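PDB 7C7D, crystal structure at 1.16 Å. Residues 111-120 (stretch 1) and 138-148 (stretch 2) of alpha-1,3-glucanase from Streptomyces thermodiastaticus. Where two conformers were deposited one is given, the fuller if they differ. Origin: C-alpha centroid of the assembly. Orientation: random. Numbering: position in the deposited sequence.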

# COMPACT_ATOMS: atom_id res chain seq x y z
N ALA A 111 11.34 18.81 4.79
CA ALA A 111 11.41 17.46 5.32
C ALA A 111 11.72 16.50 4.19
O ALA A 111 11.39 16.76 3.02
CB ALA A 111 10.11 17.07 6.03
N LEU A 112 12.34 15.38 4.55
CA LEU A 112 12.85 14.43 3.58
C LEU A 112 12.56 13.02 4.06
O LEU A 112 12.84 12.69 5.22
CB LEU A 112 14.36 14.62 3.45
CG LEU A 112 15.15 13.67 2.57
CD1 LEU A 112 14.69 13.80 1.14
CD2 LEU A 112 16.64 13.98 2.68
N THR A 113 11.98 12.19 3.19
CA THR A 113 11.87 10.75 3.43
C THR A 113 12.56 10.03 2.28
O THR A 113 12.34 10.36 1.12
CB THR A 113 10.41 10.30 3.51
OG1 THR A 113 9.75 11.03 4.56
CG2 THR A 113 10.31 8.81 3.81
N VAL A 114 13.41 9.05 2.61
CA VAL A 114 14.21 8.35 1.62
C VAL A 114 13.94 6.85 1.73
O VAL A 114 14.07 6.27 2.81
CB VAL A 114 15.70 8.63 1.80
CG1 VAL A 114 16.52 7.88 0.76
CG2 VAL A 114 15.97 10.12 1.71
N ALA A 115 13.58 6.23 0.61
CA ALA A 115 13.47 4.78 0.53
C ALA A 115 14.81 4.23 0.05
O ALA A 115 15.36 4.70 -0.95
CB ALA A 115 12.35 4.38 -0.43
N TYR A 116 15.33 3.24 0.77
CA TYR A 116 16.70 2.79 0.56
C TYR A 116 16.81 1.34 1.02
O TYR A 116 15.95 0.83 1.73
CB TYR A 116 17.68 3.65 1.38
CG TYR A 116 17.52 3.31 2.84
CD1 TYR A 116 16.51 3.88 3.61
CD2 TYR A 116 18.32 2.32 3.43
CE1 TYR A 116 16.31 3.51 4.93
CE2 TYR A 116 18.11 1.94 4.74
CZ TYR A 116 17.12 2.53 5.48
OH TYR A 116 16.92 2.16 6.79
N SER A 117 17.92 0.71 0.65
CA SER A 117 18.30 -0.60 1.18
C SER A 117 19.78 -0.58 1.55
O SER A 117 20.58 0.07 0.87
CB SER A 117 18.06 -1.68 0.11
OG SER A 117 18.37 -2.97 0.58
N VAL A 118 20.14 -1.28 2.62
CA VAL A 118 21.55 -1.57 2.92
C VAL A 118 21.67 -3.07 3.07
O VAL A 118 20.67 -3.78 3.29
CB VAL A 118 22.04 -0.82 4.18
CG1 VAL A 118 21.96 0.68 3.99
CG2 VAL A 118 21.29 -1.29 5.42
N PRO A 119 22.89 -3.61 2.97
CA PRO A 119 23.05 -5.07 3.02
C PRO A 119 22.58 -5.64 4.35
O PRO A 119 22.72 -5.03 5.41
CB PRO A 119 24.55 -5.27 2.81
CG PRO A 119 24.97 -4.07 2.04
CD PRO A 119 24.16 -2.95 2.62
N ASP A 120 22.02 -6.85 4.28
CA ASP A 120 21.47 -7.48 5.47
C ASP A 120 22.56 -7.67 6.51
O ASP A 120 23.67 -8.11 6.18
CB ASP A 120 20.86 -8.83 5.09
CG ASP A 120 19.87 -9.32 6.12
OD1 ASP A 120 19.59 -8.58 7.08
OD2 ASP A 120 19.38 -10.46 5.97
N SER A 138 22.21 13.42 10.04
CA SER A 138 22.26 12.45 8.97
C SER A 138 21.04 11.54 9.07
O SER A 138 20.35 11.51 10.09
CB SER A 138 23.53 11.60 9.04
OG SER A 138 23.59 10.92 10.28
N LEU A 139 20.79 10.81 8.00
CA LEU A 139 19.72 9.82 7.99
C LEU A 139 20.26 8.51 8.55
O LEU A 139 21.35 8.08 8.17
CB LEU A 139 19.22 9.60 6.57
CG LEU A 139 18.47 10.77 5.92
CD1 LEU A 139 18.58 10.67 4.41
CD2 LEU A 139 17.02 10.78 6.36
N THR A 140 19.51 7.89 9.44
CA THR A 140 19.85 6.56 9.91
C THR A 140 19.38 5.54 8.88
O THR A 140 18.23 5.56 8.46
CB THR A 140 19.19 6.29 11.26
OG1 THR A 140 19.64 7.26 12.21
CG2 THR A 140 19.51 4.88 11.75
N VAL A 141 20.28 4.65 8.47
CA VAL A 141 19.95 3.61 7.50
C VAL A 141 20.29 2.25 8.12
O VAL A 141 21.34 2.09 8.75
CB VAL A 141 20.67 3.80 6.15
CG1 VAL A 141 20.07 4.98 5.39
CG2 VAL A 141 22.15 4.00 6.34
N THR A 142 19.38 1.30 7.95
CA THR A 142 19.57 -0.00 8.58
C THR A 142 18.88 -1.09 7.77
O THR A 142 17.99 -0.82 6.96
CB THR A 142 19.06 -0.01 10.02
OG1 THR A 142 19.34 -1.29 10.61
CG2 THR A 142 17.55 0.25 10.06
N SER A 143 19.33 -2.32 8.01
CA SER A 143 18.70 -3.53 7.49
C SER A 143 17.81 -4.20 8.51
O SER A 143 17.19 -5.22 8.20
CB SER A 143 19.77 -4.52 7.01
OG SER A 143 20.66 -4.84 8.07
N LYS A 144 17.69 -3.62 9.71
CA LYS A 144 16.99 -4.27 10.82
C LYS A 144 15.55 -4.61 10.45
O LYS A 144 15.05 -5.68 10.83
CB LYS A 144 17.03 -3.36 12.05
CG LYS A 144 16.14 -3.85 13.19
CD LYS A 144 16.20 -2.93 14.39
CE LYS A 144 15.35 -3.49 15.52
NZ LYS A 144 15.36 -2.62 16.72
N TYR A 145 14.87 -3.73 9.73
CA TYR A 145 13.45 -3.90 9.42
C TYR A 145 13.22 -4.57 8.07
O TYR A 145 12.07 -4.67 7.63
CB TYR A 145 12.73 -2.56 9.49
CG TYR A 145 13.05 -1.81 10.75
CD1 TYR A 145 12.47 -2.18 11.96
CD2 TYR A 145 13.94 -0.76 10.75
CE1 TYR A 145 12.77 -1.51 13.13
CE2 TYR A 145 14.25 -0.08 11.91
CZ TYR A 145 13.67 -0.46 13.10
OH TYR A 145 13.98 0.22 14.25
N SER A 146 14.29 -5.01 7.42
CA SER A 146 14.26 -5.51 6.06
C SER A 146 14.68 -6.98 6.02
O SER A 146 15.13 -7.54 7.03
CB SER A 146 15.20 -4.68 5.17
OG SER A 146 14.79 -3.32 5.14
N TYR A 147 14.52 -7.60 4.85
CA TYR A 147 14.92 -8.98 4.59
C TYR A 147 14.04 -9.95 5.37
O TYR A 147 14.45 -10.53 6.39
CB TYR A 147 16.41 -9.21 4.85
CG TYR A 147 17.28 -8.29 4.03
CD1 TYR A 147 17.64 -8.61 2.73
CD2 TYR A 147 17.72 -7.08 4.55
CE1 TYR A 147 18.43 -7.75 1.96
CE2 TYR A 147 18.50 -6.22 3.80
CZ TYR A 147 18.86 -6.56 2.51
OH TYR A 147 19.62 -5.71 1.76
N VAL A 148 12.81 -10.11 4.89
CA VAL A 148 11.75 -10.85 5.56
C VAL A 148 11.49 -12.12 4.77
O VAL A 148 11.29 -12.07 3.55
CB VAL A 148 10.48 -9.99 5.66
CG1 VAL A 148 9.32 -10.80 6.20
CG2 VAL A 148 10.74 -8.75 6.50
O HOH W 1 17.70 -2.25 4.16
O HOH W 2 17.37 -10.97 7.94

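The strand 111-117 packs against strand 138-142 through side chains, their axes approaching to 7.6 Å and running in broadly the same direction at 35°. Leu112 and Val114, both directed toward the second stretch, meet the same methyl of Leu139: CD1 of Leu139 lies 4.2 Å from Leu112 CD2 and 3.8 Å from Val114 CG2. The alternation of the strand turns Thr113 away between them.

Tyr116 combines apolar and polar contacts. Val141 CG1 sits over one face of its ring, 3.6 Å from the centroid of the Tyr116 ring and 10° off the normal, a CH-pi arrangement, while Tyr116 OH accepts a hydrogen bond from Thr142 N (2.9 Å, 162°). The phenol thus packs on Val141 and ties its oxygen to the backbone NH of the next residue, Thr142.

Val118 follows, its CG1 4.0 Å from Val141 CB and its CG2 3.4 Å from Ser143 N. Its backbone is held at both polar groups: Val118 N donates to water 1 (3.0 Å), and Val118 O accepts a short hydrogen bond from Tyr147 OH (2.7 Å), near the plane of that ring.

At Asp120 the same tyrosine offers a face: Asp120 CB stands 3.6 Å from the Tyr147 ring centroid, 10° off the normal. Asp120 OD2 lies 3.4 Å from Tyr147 CB, and water 2 lies 2.9 Å from Asp120 OD2.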